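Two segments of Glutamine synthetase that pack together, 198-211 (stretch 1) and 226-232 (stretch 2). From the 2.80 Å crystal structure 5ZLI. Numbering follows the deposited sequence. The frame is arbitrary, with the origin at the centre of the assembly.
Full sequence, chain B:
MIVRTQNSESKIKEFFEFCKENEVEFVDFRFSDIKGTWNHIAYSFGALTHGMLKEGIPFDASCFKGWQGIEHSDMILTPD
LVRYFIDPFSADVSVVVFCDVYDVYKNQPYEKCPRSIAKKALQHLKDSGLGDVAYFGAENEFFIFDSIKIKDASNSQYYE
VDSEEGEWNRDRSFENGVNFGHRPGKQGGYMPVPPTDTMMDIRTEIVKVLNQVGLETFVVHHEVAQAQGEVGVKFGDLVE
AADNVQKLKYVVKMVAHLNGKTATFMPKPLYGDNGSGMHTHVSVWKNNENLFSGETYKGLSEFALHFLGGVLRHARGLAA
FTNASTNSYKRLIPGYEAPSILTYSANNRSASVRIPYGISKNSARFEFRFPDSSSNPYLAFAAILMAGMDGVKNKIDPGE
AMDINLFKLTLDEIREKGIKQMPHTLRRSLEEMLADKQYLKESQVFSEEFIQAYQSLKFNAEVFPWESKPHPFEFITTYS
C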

# COMPACT_ATOMS: atom_id res chain seq x y z
N THR B 198 28.45 -21.06 2.04
CA THR B 198 27.11 -21.52 1.75
C THR B 198 27.06 -22.57 0.66
O THR B 198 26.00 -23.17 0.48
CB THR B 198 26.25 -20.39 1.24
OG1 THR B 198 26.69 -20.06 -0.08
CG2 THR B 198 26.36 -19.19 2.16
N MET B 199 28.15 -22.80 -0.06
CA MET B 199 28.09 -23.62 -1.27
C MET B 199 28.60 -25.03 -1.04
O MET B 199 28.91 -25.73 -2.00
CB MET B 199 28.89 -22.97 -2.40
CG MET B 199 28.66 -21.50 -2.58
SD MET B 199 27.06 -21.15 -3.32
CE MET B 199 27.23 -19.39 -3.65
N MET B 200 28.70 -25.46 0.21
CA MET B 200 29.35 -26.73 0.49
C MET B 200 28.51 -27.88 -0.05
O MET B 200 29.07 -28.87 -0.55
CB MET B 200 29.61 -26.85 1.99
CG MET B 200 30.33 -28.08 2.46
SD MET B 200 29.25 -29.03 3.58
CE MET B 200 29.73 -28.54 5.25
N ASP B 201 27.18 -27.79 0.05
CA ASP B 201 26.33 -28.85 -0.49
C ASP B 201 26.09 -28.68 -1.98
O ASP B 201 25.78 -29.64 -2.68
CB ASP B 201 24.99 -28.90 0.25
CG ASP B 201 25.14 -29.38 1.69
OD1 ASP B 201 26.24 -29.90 2.03
OD2 ASP B 201 24.18 -29.23 2.46
N ILE B 202 26.16 -27.44 -2.45
CA ILE B 202 26.04 -27.18 -3.87
C ILE B 202 27.29 -27.67 -4.59
O ILE B 202 27.21 -28.35 -5.62
CB ILE B 202 25.81 -25.67 -4.07
CG1 ILE B 202 24.31 -25.33 -4.08
CG2 ILE B 202 26.46 -25.19 -5.35
CD1 ILE B 202 23.61 -25.59 -5.38
N ARG B 203 28.47 -27.36 -4.04
CA ARG B 203 29.71 -27.82 -4.64
C ARG B 203 29.78 -29.34 -4.58
O ARG B 203 30.11 -30.01 -5.57
CB ARG B 203 30.91 -27.16 -3.94
CG ARG B 203 30.96 -25.63 -4.21
CD ARG B 203 32.26 -24.94 -3.79
NE ARG B 203 32.71 -25.34 -2.47
CZ ARG B 203 32.58 -24.61 -1.36
NH1 ARG B 203 32.06 -23.40 -1.42
NH2 ARG B 203 33.00 -25.08 -0.20
N THR B 204 29.39 -29.89 -3.45
CA THR B 204 29.35 -31.33 -3.31
C THR B 204 28.38 -31.96 -4.30
O THR B 204 28.63 -33.06 -4.81
CB THR B 204 29.00 -31.67 -1.87
OG1 THR B 204 30.09 -31.30 -1.03
CG2 THR B 204 28.76 -33.11 -1.73
N GLU B 205 27.24 -31.31 -4.56
CA GLU B 205 26.27 -31.86 -5.51
C GLU B 205 26.76 -31.77 -6.95
O GLU B 205 26.39 -32.59 -7.79
CB GLU B 205 24.92 -31.17 -5.35
CG GLU B 205 23.85 -31.55 -6.39
CD GLU B 205 22.51 -30.84 -6.12
OE1 GLU B 205 22.50 -29.95 -5.22
OE2 GLU B 205 21.49 -31.14 -6.80
N ILE B 206 27.56 -30.75 -7.26
CA ILE B 206 28.18 -30.65 -8.58
C ILE B 206 29.09 -31.85 -8.87
O ILE B 206 28.88 -32.60 -9.83
CB ILE B 206 28.92 -29.31 -8.70
CG1 ILE B 206 27.85 -28.21 -8.85
CG2 ILE B 206 29.93 -29.32 -9.81
CD1 ILE B 206 28.32 -26.79 -8.70
N VAL B 207 30.11 -32.06 -8.04
CA VAL B 207 31.01 -33.17 -8.33
C VAL B 207 30.28 -34.52 -8.29
O VAL B 207 30.72 -35.48 -8.93
CB VAL B 207 32.24 -33.13 -7.41
CG1 VAL B 207 32.64 -31.69 -7.12
CG2 VAL B 207 31.94 -33.85 -6.18
N LYS B 208 29.18 -34.63 -7.57
CA LYS B 208 28.43 -35.87 -7.74
C LYS B 208 27.96 -36.02 -9.18
O LYS B 208 28.06 -37.10 -9.76
CB LYS B 208 27.24 -35.92 -6.78
CG LYS B 208 27.61 -36.50 -5.43
CD LYS B 208 28.20 -37.88 -5.64
CE LYS B 208 29.36 -38.14 -4.70
NZ LYS B 208 28.86 -38.36 -3.32
N VAL B 209 27.53 -34.93 -9.79
CA VAL B 209 27.00 -35.03 -11.13
C VAL B 209 28.12 -35.03 -12.15
O VAL B 209 27.99 -35.63 -13.22
CB VAL B 209 25.97 -33.92 -11.41
CG1 VAL B 209 25.49 -34.01 -12.85
CG2 VAL B 209 24.81 -34.05 -10.47
N LEU B 210 29.25 -34.37 -11.85
CA LEU B 210 30.38 -34.47 -12.76
C LEU B 210 30.77 -35.92 -12.96
O LEU B 210 30.94 -36.39 -14.09
CB LEU B 210 31.56 -33.70 -12.22
CG LEU B 210 31.37 -32.19 -12.14
CD1 LEU B 210 32.61 -31.52 -11.58
CD2 LEU B 210 31.05 -31.67 -13.51
N ASN B 211 30.86 -36.68 -11.88
CA ASN B 211 31.20 -38.07 -12.07
C ASN B 211 30.10 -38.78 -12.83
O ASN B 211 30.39 -39.69 -13.61
CB ASN B 211 31.45 -38.79 -10.74
CG ASN B 211 32.35 -38.02 -9.81
OD1 ASN B 211 32.01 -37.84 -8.66
ND2 ASN B 211 33.50 -37.59 -10.29
N GLN B 226 33.79 -13.86 -3.62
CA GLN B 226 32.72 -14.08 -2.65
C GLN B 226 31.81 -15.26 -3.02
O GLN B 226 31.41 -16.03 -2.14
CB GLN B 226 31.93 -12.80 -2.47
CG GLN B 226 32.83 -11.67 -2.06
CD GLN B 226 32.10 -10.41 -1.80
OE1 GLN B 226 31.27 -10.33 -0.91
NE2 GLN B 226 32.38 -9.39 -2.61
N ALA B 227 31.41 -15.42 -4.28
CA ALA B 227 30.52 -16.54 -4.61
C ALA B 227 31.22 -17.58 -5.48
O ALA B 227 30.59 -18.31 -6.24
CB ALA B 227 29.24 -16.08 -5.29
N GLN B 228 32.53 -17.66 -5.35
CA GLN B 228 33.37 -18.34 -6.30
C GLN B 228 33.64 -19.76 -5.83
O GLN B 228 33.61 -20.06 -4.63
CB GLN B 228 34.67 -17.57 -6.50
CG GLN B 228 35.21 -17.68 -7.89
CD GLN B 228 36.53 -17.01 -8.06
OE1 GLN B 228 37.18 -16.65 -7.08
NE2 GLN B 228 36.97 -16.89 -9.29
N GLY B 229 33.94 -20.63 -6.79
CA GLY B 229 34.14 -22.04 -6.52
C GLY B 229 35.00 -22.64 -7.61
O GLY B 229 35.31 -21.99 -8.61
N GLU B 230 35.36 -23.90 -7.42
CA GLU B 230 36.29 -24.57 -8.32
C GLU B 230 36.22 -26.08 -8.06
O GLU B 230 36.08 -26.51 -6.91
CB GLU B 230 37.71 -24.04 -8.08
CG GLU B 230 38.76 -24.13 -9.21
CD GLU B 230 40.15 -23.74 -8.68
OE1 GLU B 230 41.11 -23.56 -9.48
OE2 GLU B 230 40.26 -23.57 -7.45
N VAL B 231 36.38 -26.86 -9.12
CA VAL B 231 36.50 -28.31 -9.01
C VAL B 231 37.68 -28.75 -9.87
O VAL B 231 37.81 -28.33 -11.03
CB VAL B 231 35.21 -29.05 -9.45
CG1 VAL B 231 35.40 -30.57 -9.36
CG2 VAL B 231 34.03 -28.60 -8.61
N GLY B 232 38.56 -29.56 -9.29
CA GLY B 232 39.66 -30.15 -10.01
C GLY B 232 39.24 -31.44 -10.69
O GLY B 232 38.71 -32.35 -10.04

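A helix laid against a strand can pack without any hydrogen bond between them, and this pair from glutamine synthetase is a compact example. No hydrogen bond crosses between the stretches; 264 Å² of surface, both sides summed, is buried instead. The helix 200-211 and the strand 228-232 run in roughly the same direction, their axes 31° apart and 9.7 Å from each other at closest approach.

Met 199, at the N-cap position, opens the contact. Its long, flexible side chain reaches across to a small partner, bringing CE within 4.2 Å of CB of Ala 227. One turn on, Arg 203 packs through the aliphatic part of its side chain: its CD lies 4.4 Å from CA of Gly 229. Glycine suits this place, because a CB here would point at the helix and sit only 3.4 Å from CD of Arg 203. NH1 and NH2 of Arg 203, meanwhile, are hydrogen-bonded just beyond the ends of the stretches. Thr 204 is out of reach of the strand, and its OG1 donates a hydrogen bond of 2.7 Å to O of Met 200.

The last three contributors converge on Val 231, which has 70 Å² covered, the most of any residue in the pair. Ile 206 makes the looser approach, its CG2 4.3 Å from CG2 of Val 231. Val 207 comes closer, and a turn later Leu 210 places CD1 3.7 Å from CG1 of Val 231. Both methyls of Val 231 join the cluster: CG1 of Val 207 lies 3.7 Å from CG1 and from CG2 of Val 231.

The spacing reflects the two backbones. Met 199, Arg 203, Ile 206, Val 207 and Leu 210 follow the helical repeat, with the neighbours Ile 206 and Val 207 both pointing toward the strand. In the strand, alternation directs Val 231 toward the helix and turns Gln 228 and Glu 230 away.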